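PDB 3OYV: imelysin from Bacteroides ovatus ATCC 8483, which is an imelysin-like protein that probably takes part in bacterial iron uptake, perhaps by binding metal at the outer membrane. Local coordinates for residues A[60-74]-A[221-235]. Numbering follows the deposited sequence.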
loop_
_atom_site.group_PDB
_atom_site.type_symbol
_atom_site.label_atom_id
_atom_site.label_comp_id
_atom_site.label_asym_id
_atom_site.label_seq_id
_atom_site.Cartn_x
_atom_site.Cartn_y
_atom_site.Cartn_z
ATOM N N PHE A 60 9.499 18.910 3.800
ATOM C CA PHE A 60 8.083 19.105 3.604
ATOM C C PHE A 60 7.502 20.055 4.646
ATOM O O PHE A 60 6.680 20.902 4.306
ATOM C CB PHE A 60 7.369 17.764 3.613
ATOM C CG PHE A 60 6.012 17.775 2.937
ATOM C CD1 PHE A 60 5.893 17.934 1.557
ATOM C CD2 PHE A 60 4.859 17.628 3.682
ATOM C CE1 PHE A 60 4.630 17.917 0.946
ATOM C CE2 PHE A 60 3.635 17.621 3.084
ATOM C CZ PHE A 60 3.500 17.753 1.726
ATOM N N LYS A 61 7.899 19.907 5.907
ATOM C CA LYS A 61 7.415 20.814 6.944
ATOM C C LYS A 61 7.895 22.250 6.780
ATOM O O LYS A 61 7.212 23.186 7.212
ATOM C CB LYS A 61 7.800 20.324 8.350
ATOM C CG LYS A 61 7.101 19.032 8.678
ATOM C CD LYS A 61 7.404 18.521 10.094
ATOM C CE LYS A 61 8.827 17.972 10.200
ATOM N NZ LYS A 61 9.166 17.574 11.594
ATOM N N ALA A 62 9.078 22.429 6.214
ATOM C CA ALA A 62 9.620 23.775 6.014
ATOM C C ALA A 62 8.993 24.471 4.815
ATOM O O ALA A 62 8.795 25.685 4.833
ATOM C CB ALA A 62 11.151 23.731 5.829
ATOM N N HIS A 63 8.731 23.700 3.767
ATOM C CA HIS A 63 8.148 24.151 2.520
ATOM C C HIS A 63 8.633 25.538 2.099
ATOM O O HIS A 63 7.850 26.480 1.963
ATOM C CB HIS A 63 6.620 24.025 2.538
ATOM C CG HIS A 63 5.951 24.611 3.748
ATOM N ND1 HIS A 63 5.828 25.971 3.951
ATOM C CD2 HIS A 63 5.355 24.012 4.812
ATOM C CE1 HIS A 63 5.190 26.180 5.091
ATOM N NE2 HIS A 63 4.908 25.012 5.643
ATOM N N SER A 64 9.940 25.639 1.866
ATOM C CA SER A 64 10.570 26.939 1.653
ATOM C C SER A 64 11.033 27.187 0.228
ATOM O O SER A 64 11.695 28.197 -0.038
ATOM C CB SER A 64 11.758 27.050 2.584
ATOM O OG SER A 64 12.691 26.027 2.298
ATOM N N GLY A 65 10.690 26.289 -0.677
ATOM C CA GLY A 65 11.126 26.401 -2.072
ATOM C C GLY A 65 10.434 25.360 -2.910
ATOM O O GLY A 65 9.857 24.415 -2.380
ATOM N N SER A 66 10.500 25.498 -4.229
ATOM C CA SER A 66 9.902 24.524 -5.137
ATOM C C SER A 66 10.359 23.119 -4.743
ATOM O O SER A 66 11.507 22.948 -4.302
ATOM C CB SER A 66 10.293 24.818 -6.604
ATOM O OG SER A 66 9.779 23.841 -7.488
ATOM N N PRO A 67 9.469 22.120 -4.873
ATOM C CA PRO A 67 8.097 22.177 -5.373
ATOM C C PRO A 67 7.060 22.546 -4.300
ATOM O O PRO A 67 5.862 22.609 -4.616
ATOM C CB PRO A 67 7.859 20.747 -5.867
ATOM C CG PRO A 67 8.712 19.907 -4.967
ATOM C CD PRO A 67 9.807 20.768 -4.397
ATOM N N TYR A 68 7.516 22.780 -3.065
ATOM C CA TYR A 68 6.623 23.129 -1.949
ATOM C C TYR A 68 7.069 24.421 -1.307
ATOM O O TYR A 68 7.934 24.449 -0.416
ATOM C CB TYR A 68 6.551 21.987 -0.899
ATOM C CG TYR A 68 6.110 20.697 -1.548
ATOM C CD1 TYR A 68 4.881 20.596 -2.186
ATOM C CD2 TYR A 68 6.957 19.594 -1.591
ATOM C CE1 TYR A 68 4.496 19.439 -2.823
ATOM C CE2 TYR A 68 6.568 18.429 -2.208
ATOM C CZ TYR A 68 5.349 18.354 -2.840
ATOM O OH TYR A 68 4.958 17.201 -3.493
ATOM N N ALA A 69 6.467 25.509 -1.770
ATOM C CA ALA A 69 6.855 26.846 -1.350
ATOM C C ALA A 69 5.914 27.461 -0.313
ATOM O O ALA A 69 6.152 28.597 0.128
ATOM C CB ALA A 69 6.925 27.768 -2.587
ATOM N N SER A 70 4.863 26.720 0.048
ATOM C CA SER A 70 3.877 27.209 0.992
ATOM C C SER A 70 3.214 26.027 1.653
ATOM O O SER A 70 3.231 24.917 1.115
ATOM C CB SER A 70 2.814 28.060 0.267
ATOM O OG SER A 70 2.015 27.265 -0.588
ATOM N N ALA A 71 2.573 26.272 2.786
ATOM C CA ALA A 71 1.774 25.223 3.399
ATOM C C ALA A 71 0.592 24.846 2.505
ATOM O O ALA A 71 0.199 23.685 2.451
ATOM C CB ALA A 71 1.300 25.630 4.817
ATOM N N LEU A 72 0.007 25.824 1.802
ATOM C CA LEU A 72 -1.055 25.532 0.852
ATOM C C LEU A 72 -0.602 24.519 -0.186
ATOM O O LEU A 72 -1.336 23.585 -0.478
ATOM C CB LEU A 72 -1.576 26.805 0.175
ATOM C CG LEU A 72 -2.613 26.595 -0.919
ATOM C CD1 LEU A 72 -3.821 25.873 -0.372
ATOM C CD2 LEU A 72 -3.009 27.914 -1.587
ATOM N N SER A 73 0.590 24.701 -0.755
ATOM C CA SER A 73 1.118 23.759 -1.746
ATOM C C SER A 73 1.217 22.337 -1.168
ATOM O O SER A 73 0.840 21.342 -1.812
ATOM C CB SER A 73 2.498 24.223 -2.202
ATOM O OG SER A 73 3.001 23.379 -3.218
ATOM N N CYS A 74 1.717 22.253 0.062
ATOM C CA CYS A 74 1.789 20.961 0.740
ATOM C C CYS A 74 0.400 20.350 0.872
ATOM O O CYS A 74 0.193 19.166 0.596
ATOM C CB CYS A 74 2.353 21.098 2.154
ATOM S SG CYS A 74 4.054 21.623 2.219
ATOM N N ASN A 221 -6.013 29.195 4.173
ATOM C CA ASN A 221 -4.889 28.721 3.381
ATOM C C ASN A 221 -3.557 29.415 3.617
ATOM O O ASN A 221 -2.611 29.207 2.869
ATOM C CB ASN A 221 -5.237 28.652 1.910
ATOM C CG ASN A 221 -5.475 30.001 1.286
ATOM O OD1 ASN A 221 -5.101 31.063 1.836
ATOM N ND2 ASN A 221 -6.083 29.980 0.099
ATOM N N THR A 222 -3.492 30.222 4.670
ATOM C CA THR A 222 -2.258 30.841 5.093
ATOM C C THR A 222 -1.324 29.824 5.726
ATOM O O THR A 222 -1.772 28.808 6.239
ATOM C CB THR A 222 -2.529 31.969 6.108
ATOM O OG1 THR A 222 -3.166 31.413 7.266
ATOM C CG2 THR A 222 -3.403 33.110 5.476
ATOM N N ASP A 223 -0.036 30.139 5.753
ATOM C CA ASP A 223 0.890 29.324 6.555
ATOM C C ASP A 223 0.495 29.319 8.036
ATOM O O ASP A 223 0.645 28.307 8.733
ATOM C CB ASP A 223 2.335 29.804 6.396
ATOM C CG ASP A 223 2.962 29.430 5.054
ATOM O OD1 ASP A 223 2.311 28.813 4.194
ATOM O OD2 ASP A 223 4.166 29.759 4.886
ATOM N N ALA A 224 -0.044 30.423 8.556
ATOM C CA ALA A 224 -0.437 30.426 9.962
ATOM C C ALA A 224 -1.491 29.356 10.248
ATOM O O ALA A 224 -1.463 28.684 11.273
ATOM C CB ALA A 224 -0.970 31.812 10.386
ATOM N N VAL A 225 -2.440 29.203 9.340
ATOM C CA VAL A 225 -3.449 28.173 9.513
ATOM C C VAL A 225 -2.921 26.778 9.185
ATOM O O VAL A 225 -3.168 25.835 9.919
ATOM C CB VAL A 225 -4.723 28.471 8.711
ATOM C CG1 VAL A 225 -5.684 27.298 8.768
ATOM C CG2 VAL A 225 -5.386 29.759 9.283
ATOM N N LEU A 226 -2.189 26.637 8.087
ATOM C CA LEU A 226 -1.887 25.303 7.563
ATOM C C LEU A 226 -0.563 24.685 8.010
ATOM O O LEU A 226 -0.417 23.474 7.982
ATOM C CB LEU A 226 -2.035 25.269 6.045
ATOM C CG LEU A 226 -3.468 25.468 5.492
ATOM C CD1 LEU A 226 -3.419 25.429 3.958
ATOM C CD2 LEU A 226 -4.427 24.445 6.020
ATOM N N ASN A 227 0.382 25.506 8.462
ATOM C CA ASN A 227 1.629 24.948 8.970
ATOM C C ASN A 227 1.417 23.857 10.022
ATOM O O ASN A 227 2.057 22.811 9.937
ATOM C CB ASN A 227 2.548 26.019 9.534
ATOM C CG ASN A 227 3.347 26.765 8.479
ATOM O OD1 ASN A 227 3.223 26.525 7.283
ATOM N ND2 ASN A 227 4.184 27.717 8.934
ATOM N N PRO A 228 0.577 24.100 11.046
ATOM C CA PRO A 228 0.438 23.052 12.063
ATOM C C PRO A 228 -0.204 21.790 11.515
ATOM O O PRO A 228 0.037 20.700 12.036
ATOM C CB PRO A 228 -0.401 23.710 13.169
ATOM C CG PRO A 228 -0.798 24.979 12.692
ATOM C CD PRO A 228 -0.030 25.376 11.457
ATOM N N VAL A 229 -1.045 21.953 10.505
ATOM C CA VAL A 229 -1.669 20.802 9.853
ATOM C C VAL A 229 -0.549 19.971 9.157
ATOM O O VAL A 229 -0.508 18.740 9.285
ATOM C CB VAL A 229 -2.748 21.238 8.852
ATOM C CG1 VAL A 229 -3.222 20.028 8.027
ATOM C CG2 VAL A 229 -3.918 21.938 9.581
ATOM N N VAL A 230 0.334 20.643 8.421
ATOM C CA VAL A 230 1.432 19.965 7.712
ATOM C C VAL A 230 2.368 19.262 8.709
ATOM O O VAL A 230 2.745 18.103 8.527
ATOM C CB VAL A 230 2.177 20.885 6.772
ATOM C CG1 VAL A 230 3.367 20.164 6.141
ATOM C CG2 VAL A 230 1.221 21.453 5.689
ATOM N N THR A 231 2.712 19.948 9.777
ATOM C CA THR A 231 3.648 19.424 10.751
ATOM C C THR A 231 3.077 18.185 11.404
ATOM O O THR A 231 3.762 17.153 11.536
ATOM C CB THR A 231 4.027 20.529 11.749
ATOM O OG1 THR A 231 4.753 21.505 11.046
ATOM C CG2 THR A 231 4.825 19.975 12.945
ATOM N N GLN A 232 1.817 18.267 11.827
ATOM C CA GLN A 232 1.142 17.119 12.448
ATOM C C GLN A 232 1.027 15.930 11.501
ATOM O O GLN A 232 1.211 14.767 11.889
ATOM C CB GLN A 232 -0.230 17.492 13.019
ATOM C CG GLN A 232 -1.067 16.392 13.599
ATOM C CD GLN A 232 -0.524 15.779 14.850
ATOM O OE1 GLN A 232 0.393 16.297 15.493
ATOM N NE2 GLN A 232 -1.121 14.680 15.235
ATOM N N TYR A 233 0.676 16.221 10.248
ATOM C CA TYR A 233 0.545 15.171 9.241
ATOM C C TYR A 233 1.851 14.405 9.060
ATOM O O TYR A 233 1.895 13.182 9.043
ATOM C CB TYR A 233 0.099 15.813 7.943
ATOM C CG TYR A 233 0.111 14.989 6.679
ATOM C CD1 TYR A 233 -0.970 14.219 6.288
ATOM C CD2 TYR A 233 1.208 15.059 5.835
ATOM C CE1 TYR A 233 -0.950 13.500 5.090
ATOM C CE2 TYR A 233 1.237 14.396 4.616
ATOM C CZ TYR A 233 0.139 13.635 4.252
ATOM O OH TYR A 233 0.143 13.002 3.026
ATOM N N VAL A 234 2.933 15.143 8.951
ATOM C CA VAL A 234 4.245 14.510 8.752
ATOM C C VAL A 234 4.660 13.751 10.009
ATOM O O VAL A 234 5.072 12.578 9.940
ATOM C CB VAL A 234 5.305 15.550 8.373
ATOM C CG1 VAL A 234 6.730 14.971 8.434
ATOM C CG2 VAL A 234 5.010 16.156 6.967
ATOM N N ASP A 235 4.540 14.385 11.171
ATOM C CA ASP A 235 5.113 13.820 12.395
ATOM C C ASP A 235 4.271 12.726 13.014
ATOM O O ASP A 235 4.846 11.863 13.675
ATOM C CB ASP A 235 5.376 14.938 13.442
ATOM C CG ASP A 235 6.521 15.858 13.083
ATOM O OD1 ASP A 235 7.320 15.496 12.202
ATOM O OD2 ASP A 235 6.598 16.938 13.718
HETATM O O HOH W 1 4.604 23.472 8.117
HETATM O O HOH W 2 6.052 28.705 3.337
HETATM O O HOH W 3 0.139 28.690 2.585
#
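Val230 fits as a knob among Phe60, Lys61, Ala71 and Cys74, its two methyls doing separate work. Val230 CG1, trans to the backbone N (chi1 176°), lies 3.8 Å from Phe60 CD2, and Val230 CG2 lies 3.7 Å from Cys74 CB. Val234 CG2 reaches the edge of the Phe60 ring, and Cys74 SG sits over the centre of one ring face. Lys61 stretches its methylenes across Val234 and Thr231, bends at chi3 (-73°), and brings NZ to 2.8 Å from Asp235 OD1, a salt bridge on the syn lone pair. With an alanine here, Asp235 would probably lose its cationic mate and Val234 the aliphatic cover over its CB. The contact joins three pieces of this mainly helical fold: the end of helix 56-62 and the start of helix 71-102, linked by a loop, both pack on the first turns of helix 223-261. There Ala71 returns the knobs-into-holes packing, its CB 3.6 Å from Leu226 CB. Ala71 N donates almost straight (166°) to Asp223 OD1 at 2.9 Å, from above the carboxylate plane; a water also donates to that oxygen. Asn227 OD1 meets the edge of the His63 ring, accepting a weak, bent bond from His63 NE2 at 2.8 Å.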